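Local coordinates for alpha-2,3-sialyltransferase (Campylobacter jejuni, PDB 2P2V), which probably transfers sialic acid from a CMP-activated donor to galactose-containing acceptors through an alpha-2,3 linkage, at residues A25-S30 / F46-F51. Numbering follows the deposited sequence.
With CSF (cytidine-5'-monophosphate-3-fluoro-N-acetyl-neuraminic acid), chain O.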
# COMPACT_ATOMS: atom_id res chain seq x y z
N ALA A 25 -9.95 -31.64 -13.95
CA ALA A 25 -10.88 -32.60 -13.38
C ALA A 25 -11.68 -32.05 -12.23
O ALA A 25 -11.12 -31.52 -11.24
CB ALA A 25 -10.16 -33.84 -12.98
N GLY A 26 -13.00 -32.16 -12.36
CA GLY A 26 -13.91 -31.98 -11.22
C GLY A 26 -13.90 -33.28 -10.44
O GLY A 26 -13.14 -34.22 -10.72
N ASN A 27 -14.76 -33.34 -9.43
CA ASN A 27 -14.82 -34.53 -8.61
C ASN A 27 -16.18 -35.24 -8.72
O ASN A 27 -16.56 -35.94 -7.81
CB ASN A 27 -14.49 -34.19 -7.14
CG ASN A 27 -13.10 -33.59 -6.99
OD1 ASN A 27 -12.10 -34.11 -7.52
ND2 ASN A 27 -13.03 -32.48 -6.29
N GLY A 28 -16.87 -35.04 -9.84
CA GLY A 28 -18.11 -35.74 -10.15
C GLY A 28 -17.91 -37.22 -10.43
O GLY A 28 -16.76 -37.69 -10.58
N PRO A 29 -19.02 -37.97 -10.53
CA PRO A 29 -18.94 -39.42 -10.70
C PRO A 29 -18.16 -39.81 -11.95
O PRO A 29 -17.49 -40.84 -11.95
CB PRO A 29 -20.40 -39.84 -10.87
CG PRO A 29 -21.18 -38.75 -10.30
CD PRO A 29 -20.41 -37.49 -10.51
N SER A 30 -18.19 -38.98 -12.98
CA SER A 30 -17.55 -39.31 -14.23
C SER A 30 -16.04 -39.33 -14.15
O SER A 30 -15.35 -39.71 -15.11
CB SER A 30 -17.99 -38.33 -15.32
OG SER A 30 -17.45 -37.05 -15.09
N PHE A 46 -4.93 -30.42 -13.64
CA PHE A 46 -5.39 -29.55 -12.53
C PHE A 46 -6.44 -30.32 -11.76
O PHE A 46 -7.32 -30.99 -12.36
CB PHE A 46 -6.02 -28.26 -13.04
CG PHE A 46 -5.05 -27.18 -13.51
CD1 PHE A 46 -3.68 -27.31 -13.46
CD2 PHE A 46 -5.60 -25.99 -14.03
CE1 PHE A 46 -2.84 -26.26 -13.92
CE2 PHE A 46 -4.80 -24.96 -14.49
CZ PHE A 46 -3.41 -25.08 -14.42
N ARG A 47 -6.36 -30.28 -10.42
CA ARG A 47 -7.39 -30.93 -9.61
C ARG A 47 -7.86 -29.90 -8.57
O ARG A 47 -7.18 -28.90 -8.30
CB ARG A 47 -6.81 -32.13 -8.85
CG ARG A 47 -6.11 -33.27 -9.70
CD ARG A 47 -7.13 -33.91 -10.63
NE ARG A 47 -8.28 -34.56 -10.01
CZ ARG A 47 -8.29 -35.81 -9.54
NH1 ARG A 47 -7.20 -36.54 -9.59
NH2 ARG A 47 -9.40 -36.33 -9.05
N CYS A 48 -9.02 -30.16 -7.95
CA CYS A 48 -9.51 -29.17 -7.02
C CYS A 48 -10.07 -29.87 -5.79
O CYS A 48 -10.38 -31.07 -5.84
CB CYS A 48 -10.61 -28.32 -7.64
SG CYS A 48 -12.12 -29.15 -8.17
N ASN A 49 -10.19 -29.09 -4.72
CA ASN A 49 -11.01 -29.48 -3.58
C ASN A 49 -10.67 -30.89 -3.08
O ASN A 49 -9.50 -31.16 -2.84
CB ASN A 49 -12.48 -29.25 -3.91
CG ASN A 49 -12.78 -27.78 -4.27
OD1 ASN A 49 -12.00 -26.88 -3.95
ND2 ASN A 49 -13.91 -27.54 -4.89
N GLN A 50 -11.68 -31.76 -2.86
CA GLN A 50 -11.40 -33.07 -2.28
C GLN A 50 -10.99 -34.13 -3.32
O GLN A 50 -11.48 -35.25 -3.29
CB GLN A 50 -12.61 -33.54 -1.46
CG GLN A 50 -12.79 -32.76 -0.18
CD GLN A 50 -13.51 -31.41 -0.37
OE1 GLN A 50 -12.86 -30.37 -0.36
NE2 GLN A 50 -14.84 -31.43 -0.51
N PHE A 51 -10.06 -33.81 -4.22
CA PHE A 51 -9.66 -34.75 -5.26
C PHE A 51 -9.06 -36.05 -4.66
O PHE A 51 -9.18 -37.15 -5.22
CB PHE A 51 -8.67 -34.08 -6.26
CG PHE A 51 -7.35 -33.75 -5.65
CD1 PHE A 51 -7.13 -32.52 -5.05
CD2 PHE A 51 -6.34 -34.69 -5.63
CE1 PHE A 51 -5.92 -32.24 -4.41
CE2 PHE A 51 -5.11 -34.43 -5.01
CZ PHE A 51 -4.91 -33.20 -4.38
C5A CSF O . -19.31 -26.82 -2.86
C4A CSF O . -19.88 -27.00 -4.26
C2A CSF O . -17.53 -26.79 -5.26
O6A CSF O . -17.08 -26.75 -3.90
C6A CSF O . -17.88 -27.37 -2.86
C3A CSF O . -18.99 -26.33 -5.32
O4A CSF O . -21.15 -26.36 -4.33
N5A CSF O . -20.16 -27.62 -1.95
C7A CSF O . -17.16 -27.12 -1.53
C8A CSF O . -15.74 -27.65 -1.58
C9A CSF O . -14.96 -27.32 -0.29
O9A CSF O . -13.64 -27.92 -0.28
O8A CSF O . -15.78 -29.09 -1.85
O7A CSF O . -17.22 -25.71 -1.24
C1A CSF O . -16.76 -25.77 -6.09
OBA CSF O . -17.22 -25.51 -7.24
OAA CSF O . -15.72 -25.26 -5.60
O1A CSF O . -17.35 -28.04 -5.97
O2A CSF O . -18.44 -30.13 -5.21
N1 CSF O . -18.57 -31.38 -10.04
C2 CSF O . -19.67 -31.53 -10.93
N3 CSF O . -20.68 -32.41 -10.65
C4 CSF O . -20.62 -33.15 -9.52
C5 CSF O . -19.54 -33.02 -8.63
C6 CSF O . -18.52 -32.13 -8.92
C3' CSF O . -17.04 -28.53 -9.06
C2' CSF O . -17.83 -28.97 -10.28
C1' CSF O . -17.47 -30.45 -10.38
O4' CSF O . -16.31 -30.71 -9.56
C4' CSF O . -15.87 -29.49 -8.95
PA CSF O . -17.06 -29.54 -5.41
O5' CSF O . -16.44 -30.30 -6.71
C5' CSF O . -15.41 -29.74 -7.51
O3' CSF O . -16.52 -27.21 -9.25
O2' CSF O . -17.38 -28.25 -11.46
N4 CSF O . -21.62 -34.04 -9.22
O2 CSF O . -19.72 -30.82 -11.97
O3A CSF O . -15.99 -29.61 -4.36
C10 CSF O . -20.34 -27.16 -0.70
O10 CSF O . -19.82 -26.12 -0.27
C11 CSF O . -21.23 -28.01 0.17
F3A CSF O . -18.99 -24.97 -5.15
O HOH W 1 -10.18 -32.65 -9.11
O HOH W 2 -14.55 -32.01 -3.71
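The donor-sugar pocket lies at the carboxyl ends of the neighbouring parallel strands 21-25 and 44-48, where Asn-27 and Cys-48 join the two strand ends as they part. Ala-25 N hydrogen-bonds to Phe-46 O (3.1 Å); beyond it, the carboxamide of Asn-27 spans the gap. With CG anti to the carbonyl carbon (chi1 -60°), the amide is directed at residues 48-51. Its ND2 gives a nearly straight bond (178°) of 3.0 Å to Cys-48 O, with the acceptor in the amide plane but the donor well above the carbonyl plane, and Asn-27 OD1 rests 3.4 Å from Phe-51 CA.

An ordered water between the segments is gripped by four bonds: it donates to Ala-25 O and Asn-27 OD1 and accepts from Cys-48 N and Arg-47 NE. Arg-47, bent at chi2 and chi3, lays NE 3.6 Å from Ala-25 CB; Phe-51 CB lies above one guanidinium face, displaced toward its rim, while NH2 pairs with Glu-54.

The fluorinated donor analogue CSF sits against these turns. Asn-27 N binds its ribose ring oxygen O4' at 3.1 Å, Asn-49 ND2 reaches both phosphate O3A and carboxylate OAA, and Gln-50 holds the glycerol tail through O8A and O9A. A second water accepts from Gln-50 N, and weakly from Asn-27 ND2, and donates to O3A. Loops following parallel strands thus form the nucleotide-sugar site, as is typical of Rossmann-like glycosyltransferase folds.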